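Local coordinates for protein halohydrin dehalogenase (PDB 4IY1) that converts vicinal halohydrins reversibly into epoxides with release of halide, without a cofactor, and probably also opens epoxides with nucleophiles such as cyanide, at residues B[9-19]-B[40-51]. The protein carries 37 engineered substitutions. Sequence-based numbering, arbitrary orientation.
Sequences VKHFGGMGSAL and ELEAFAETYPQL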
loop_
_atom_site.group_PDB
_atom_site.type_symbol
_atom_site.label_atom_id
_atom_site.label_comp_id
_atom_site.label_asym_id
_atom_site.label_seq_id
_atom_site.Cartn_x
_atom_site.Cartn_y
_atom_site.Cartn_z
ATOM N N VAL B 9 -16.134 25.546 2.842
ATOM C CA VAL B 9 -17.061 24.935 3.766
ATOM C C VAL B 9 -18.365 24.504 3.102
ATOM O O VAL B 9 -19.025 23.594 3.584
ATOM C CB VAL B 9 -17.335 25.826 4.990
ATOM C CG1 VAL B 9 -18.241 26.996 4.606
ATOM C CG2 VAL B 9 -17.963 25.003 6.104
ATOM N N LYS B 10 -18.657 25.053 1.928
ATOM C CA LYS B 10 -19.904 24.732 1.218
ATOM C C LYS B 10 -19.815 23.493 0.345
ATOM O O LYS B 10 -20.796 23.130 -0.302
ATOM C CB LYS B 10 -20.361 25.908 0.367
ATOM C CG LYS B 10 -20.765 27.144 1.182
ATOM C CD LYS B 10 -21.150 28.292 0.253
ATOM C CE LYS B 10 -22.108 29.276 0.921
ATOM N NZ LYS B 10 -22.351 30.478 0.066
ATOM N N HIS B 11 -18.648 22.856 0.293
ATOM C CA HIS B 11 -18.458 21.744 -0.643
ATOM C C HIS B 11 -17.794 20.559 -0.021
ATOM O O HIS B 11 -17.120 20.684 1.020
ATOM C CB HIS B 11 -17.659 22.194 -1.861
ATOM C CG HIS B 11 -18.134 23.497 -2.457
ATOM N ND1 HIS B 11 -19.100 23.554 -3.399
ATOM C CD2 HIS B 11 -17.701 24.812 -2.257
ATOM C CE1 HIS B 11 -19.311 24.842 -3.745
ATOM N NE2 HIS B 11 -18.464 25.609 -3.031
ATOM N N PHE B 12 -17.860 19.430 -0.734
ATOM C CA PHE B 12 -17.086 18.224 -0.404
ATOM C C PHE B 12 -17.304 17.856 1.057
ATOM O O PHE B 12 -18.423 17.537 1.443
ATOM C CB PHE B 12 -15.587 18.434 -0.732
ATOM C CG PHE B 12 -14.784 17.138 -0.891
ATOM C CD1 PHE B 12 -15.415 15.901 -1.060
ATOM C CD2 PHE B 12 -13.396 17.176 -0.901
ATOM C CE1 PHE B 12 -14.674 14.737 -1.271
ATOM C CE2 PHE B 12 -12.645 16.019 -1.075
ATOM C CZ PHE B 12 -13.282 14.799 -1.291
ATOM N N GLY B 13 -16.241 17.903 1.872
ATOM C CA GLY B 13 -16.334 17.510 3.279
ATOM C C GLY B 13 -16.699 18.654 4.196
ATOM O O GLY B 13 -16.692 18.511 5.426
ATOM N N GLY B 14 -16.894 19.833 3.602
ATOM C CA GLY B 14 -17.002 21.069 4.369
ATOM C C GLY B 14 -18.038 21.087 5.494
ATOM O O GLY B 14 -17.690 21.334 6.652
ATOM N N MET B 15 -19.315 20.874 5.160
ATOM C CA MET B 15 -20.409 21.069 6.157
ATOM C C MET B 15 -20.421 19.969 7.208
ATOM O O MET B 15 -20.499 20.230 8.414
ATOM C CB MET B 15 -21.782 21.169 5.477
ATOM C CG MET B 15 -21.904 22.353 4.541
ATOM S SD MET B 15 -21.658 23.916 5.395
ATOM C CE MET B 15 -23.027 23.863 6.556
ATOM N N GLY B 16 -20.241 18.735 6.772
ATOM C CA GLY B 16 -20.130 17.627 7.730
ATOM C C GLY B 16 -19.076 17.900 8.767
ATOM O O GLY B 16 -19.283 17.661 9.960
ATOM N N SER B 17 -17.945 18.443 8.329
ATOM C CA SER B 17 -16.843 18.723 9.238
ATOM C C SER B 17 -17.196 19.846 10.185
ATOM O O SER B 17 -17.004 19.725 11.382
ATOM C CB SER B 17 -15.575 19.089 8.463
ATOM O OG SER B 17 -15.128 17.977 7.720
ATOM N N ALA B 18 -17.594 20.985 9.638
ATOM C CA ALA B 18 -17.791 22.178 10.482
ATOM C C ALA B 18 -18.931 21.943 11.471
ATOM O O ALA B 18 -18.775 22.177 12.672
ATOM C CB ALA B 18 -18.068 23.426 9.628
ATOM N N LEU B 19 -20.057 21.426 10.976
ATOM C CA LEU B 19 -21.220 21.169 11.842
ATOM C C LEU B 19 -20.887 20.188 12.954
ATOM O O LEU B 19 -21.115 20.482 14.127
ATOM C CB LEU B 19 -22.410 20.651 11.034
ATOM C CG LEU B 19 -23.003 21.626 10.023
ATOM C CD1 LEU B 19 -24.090 20.972 9.174
ATOM C CD2 LEU B 19 -23.530 22.854 10.727
ATOM N N GLU B 40 -23.068 36.925 0.624
ATOM C CA GLU B 40 -22.933 35.497 0.857
ATOM C C GLU B 40 -22.448 35.187 2.270
ATOM O O GLU B 40 -22.983 34.302 2.939
ATOM C CB GLU B 40 -21.988 34.896 -0.177
ATOM C CG GLU B 40 -22.421 35.136 -1.617
ATOM C CD GLU B 40 -23.281 34.007 -2.157
ATOM O OE1 GLU B 40 -24.064 34.251 -3.096
ATOM O OE2 GLU B 40 -23.160 32.862 -1.672
ATOM N N LEU B 41 -21.457 35.932 2.737
ATOM C CA LEU B 41 -20.979 35.726 4.091
ATOM C C LEU B 41 -22.134 35.830 5.093
ATOM O O LEU B 41 -22.338 34.936 5.912
ATOM C CB LEU B 41 -19.849 36.700 4.435
ATOM C CG LEU B 41 -19.014 36.371 5.671
ATOM C CD1 LEU B 41 -17.563 36.700 5.409
ATOM C CD2 LEU B 41 -19.492 37.109 6.916
ATOM N N GLU B 42 -22.955 36.869 4.948
ATOM C CA GLU B 42 -23.948 37.210 5.973
ATOM C C GLU B 42 -25.135 36.270 5.922
ATOM O O GLU B 42 -25.662 35.860 6.951
ATOM C CB GLU B 42 -24.401 38.662 5.818
ATOM C CG GLU B 42 -23.386 39.663 6.347
ATOM C CD GLU B 42 -23.615 41.077 5.837
ATOM O OE1 GLU B 42 -24.492 41.277 4.963
ATOM O OE2 GLU B 42 -22.928 41.999 6.336
ATOM N N ALA B 43 -25.508 35.875 4.715
ATOM C CA ALA B 43 -26.533 34.853 4.546
ATOM C C ALA B 43 -26.098 33.511 5.158
ATOM O O ALA B 43 -26.937 32.694 5.533
ATOM C CB ALA B 43 -26.905 34.696 3.073
ATOM N N PHE B 44 -24.786 33.316 5.310
ATOM C CA PHE B 44 -24.259 32.063 5.855
ATOM C C PHE B 44 -24.090 32.217 7.354
ATOM O O PHE B 44 -24.354 31.284 8.124
ATOM C CB PHE B 44 -22.919 31.693 5.187
ATOM C CG PHE B 44 -22.323 30.394 5.681
ATOM C CD1 PHE B 44 -22.393 29.241 4.908
ATOM C CD2 PHE B 44 -21.638 30.340 6.896
ATOM C CE1 PHE B 44 -21.848 28.052 5.367
ATOM C CE2 PHE B 44 -21.027 29.168 7.325
ATOM C CZ PHE B 44 -21.165 28.018 6.588
ATOM N N ALA B 45 -23.700 33.411 7.789
ATOM C CA ALA B 45 -23.587 33.636 9.214
ATOM C C ALA B 45 -24.968 33.552 9.868
ATOM O O ALA B 45 -25.117 32.990 10.955
ATOM C CB ALA B 45 -22.914 34.965 9.500
ATOM N N GLU B 46 -25.984 34.009 9.140
ATOM C CA GLU B 46 -27.355 34.000 9.627
ATOM C C GLU B 46 -27.870 32.567 9.734
ATOM O O GLU B 46 -28.290 32.120 10.810
ATOM C CB GLU B 46 -28.250 34.829 8.688
ATOM C CG GLU B 46 -29.697 34.364 8.605
ATOM C CD GLU B 46 -30.555 34.910 9.735
ATOM O OE1 GLU B 46 -30.031 35.695 10.552
ATOM O OE2 GLU B 46 -31.755 34.562 9.805
ATOM N N THR B 47 -27.831 31.842 8.619
ATOM C CA THR B 47 -28.237 30.446 8.623
ATOM C C THR B 47 -27.508 29.645 9.699
ATOM O O THR B 47 -28.120 28.848 10.399
ATOM C CB THR B 47 -28.015 29.789 7.259
ATOM O OG1 THR B 47 -28.639 30.583 6.244
ATOM C CG2 THR B 47 -28.602 28.386 7.247
ATOM N N TYR B 48 -26.205 29.876 9.839
ATOM C CA TYR B 48 -25.388 29.108 10.778
ATOM C C TYR B 48 -24.752 29.990 11.839
ATOM O O TYR B 48 -23.592 30.379 11.716
ATOM C CB TYR B 48 -24.317 28.304 10.034
ATOM C CG TYR B 48 -24.882 27.447 8.929
ATOM C CD1 TYR B 48 -24.764 27.825 7.610
ATOM C CD2 TYR B 48 -25.552 26.269 9.213
ATOM C CE1 TYR B 48 -25.247 27.021 6.588
ATOM C CE2 TYR B 48 -26.068 25.474 8.196
ATOM C CZ TYR B 48 -25.944 25.877 6.889
ATOM O OH TYR B 48 -26.455 25.093 5.870
ATOM N N PRO B 49 -25.510 30.296 12.900
ATOM C CA PRO B 49 -25.044 31.206 13.942
ATOM C C PRO B 49 -23.942 30.604 14.799
ATOM O O PRO B 49 -23.246 31.333 15.495
ATOM C CB PRO B 49 -26.308 31.463 14.789
ATOM C CG PRO B 49 -27.249 30.355 14.448
ATOM C CD PRO B 49 -26.948 29.983 13.028
ATOM N N GLN B 50 -23.813 29.280 14.783
ATOM C CA GLN B 50 -22.775 28.606 15.569
ATOM C C GLN B 50 -21.431 28.557 14.843
ATOM O O GLN B 50 -20.406 28.409 15.479
ATOM C CB GLN B 50 -23.197 27.188 15.938
ATOM C CG GLN B 50 -23.014 26.173 14.815
ATOM C CD GLN B 50 -24.217 26.091 13.881
ATOM O OE1 GLN B 50 -24.840 27.100 13.563
ATOM N NE2 GLN B 50 -24.506 24.890 13.387
ATOM N N LEU B 51 -21.455 28.646 13.512
ATOM C CA LEU B 51 -20.229 28.722 12.704
ATOM C C LEU B 51 -19.777 30.169 12.518
ATOM O O LEU B 51 -20.567 31.090 12.677
ATOM C CB LEU B 51 -20.468 28.096 11.343
ATOM C CG LEU B 51 -20.799 26.609 11.367
ATOM C CD1 LEU B 51 -21.007 26.105 9.953
ATOM C CD2 LEU B 51 -19.688 25.826 12.066
#
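K10 NZ is gripped by two groups: it forms a salt bridge with E40 OE2 at 3.1 Å across the contact and a hydrogen bond with S34 OG. The setting is the Rossmann-like fold of the short-chain dehydrogenase/reductase superfamily, where the loop holding residues 9-13, between strand 3-6 and helix 14-23, and that helix's first turns pack against helix 38-47 and the loop after it, parts of two successive beta-alpha-beta crossovers. The chain of K10, extended beyond CG, carries its ammonium to E40, and its CE passes F44 CD1 at 4.0 Å. The side chains of V9 and F44 point at each other from opposite directions, with V9 CG1 lying 3.7 Å from F44 CZ, oblique to the ring.

M15 links two aromatic residues. Its SD stands at the edge of the F44 ring, 81° off the normal, making a Met-aromatic contact, while its CE sits over one face of the Y48 ring, 3.9 Å from the centroid and 26° off the normal, as a CH-pi contact. Bends at chi2 and chi3 put the sulfur beside F44 and the methyl over Y48; the sulfur also has a longer, oblique contact with Y48. T47 CG2 occupies the other face of Y48, so the phenol ring is packed between two methyl groups. Y48 CD1 in turn lies over the centre of one F44 face, and F35 meets F44 edge-to-face.

Past the helix end, L51 turns back toward helix 14-23: A18 CB lies 3.8 Å from L51 CD2, and both side chains also touch V28 of strand 27-30, which places this apolar patch against the sheet. At the more exposed margin, the L19 and L51 side chains cross at about a right angle, and L19 CD2 also packs 3.5 Å from Q50 NE2.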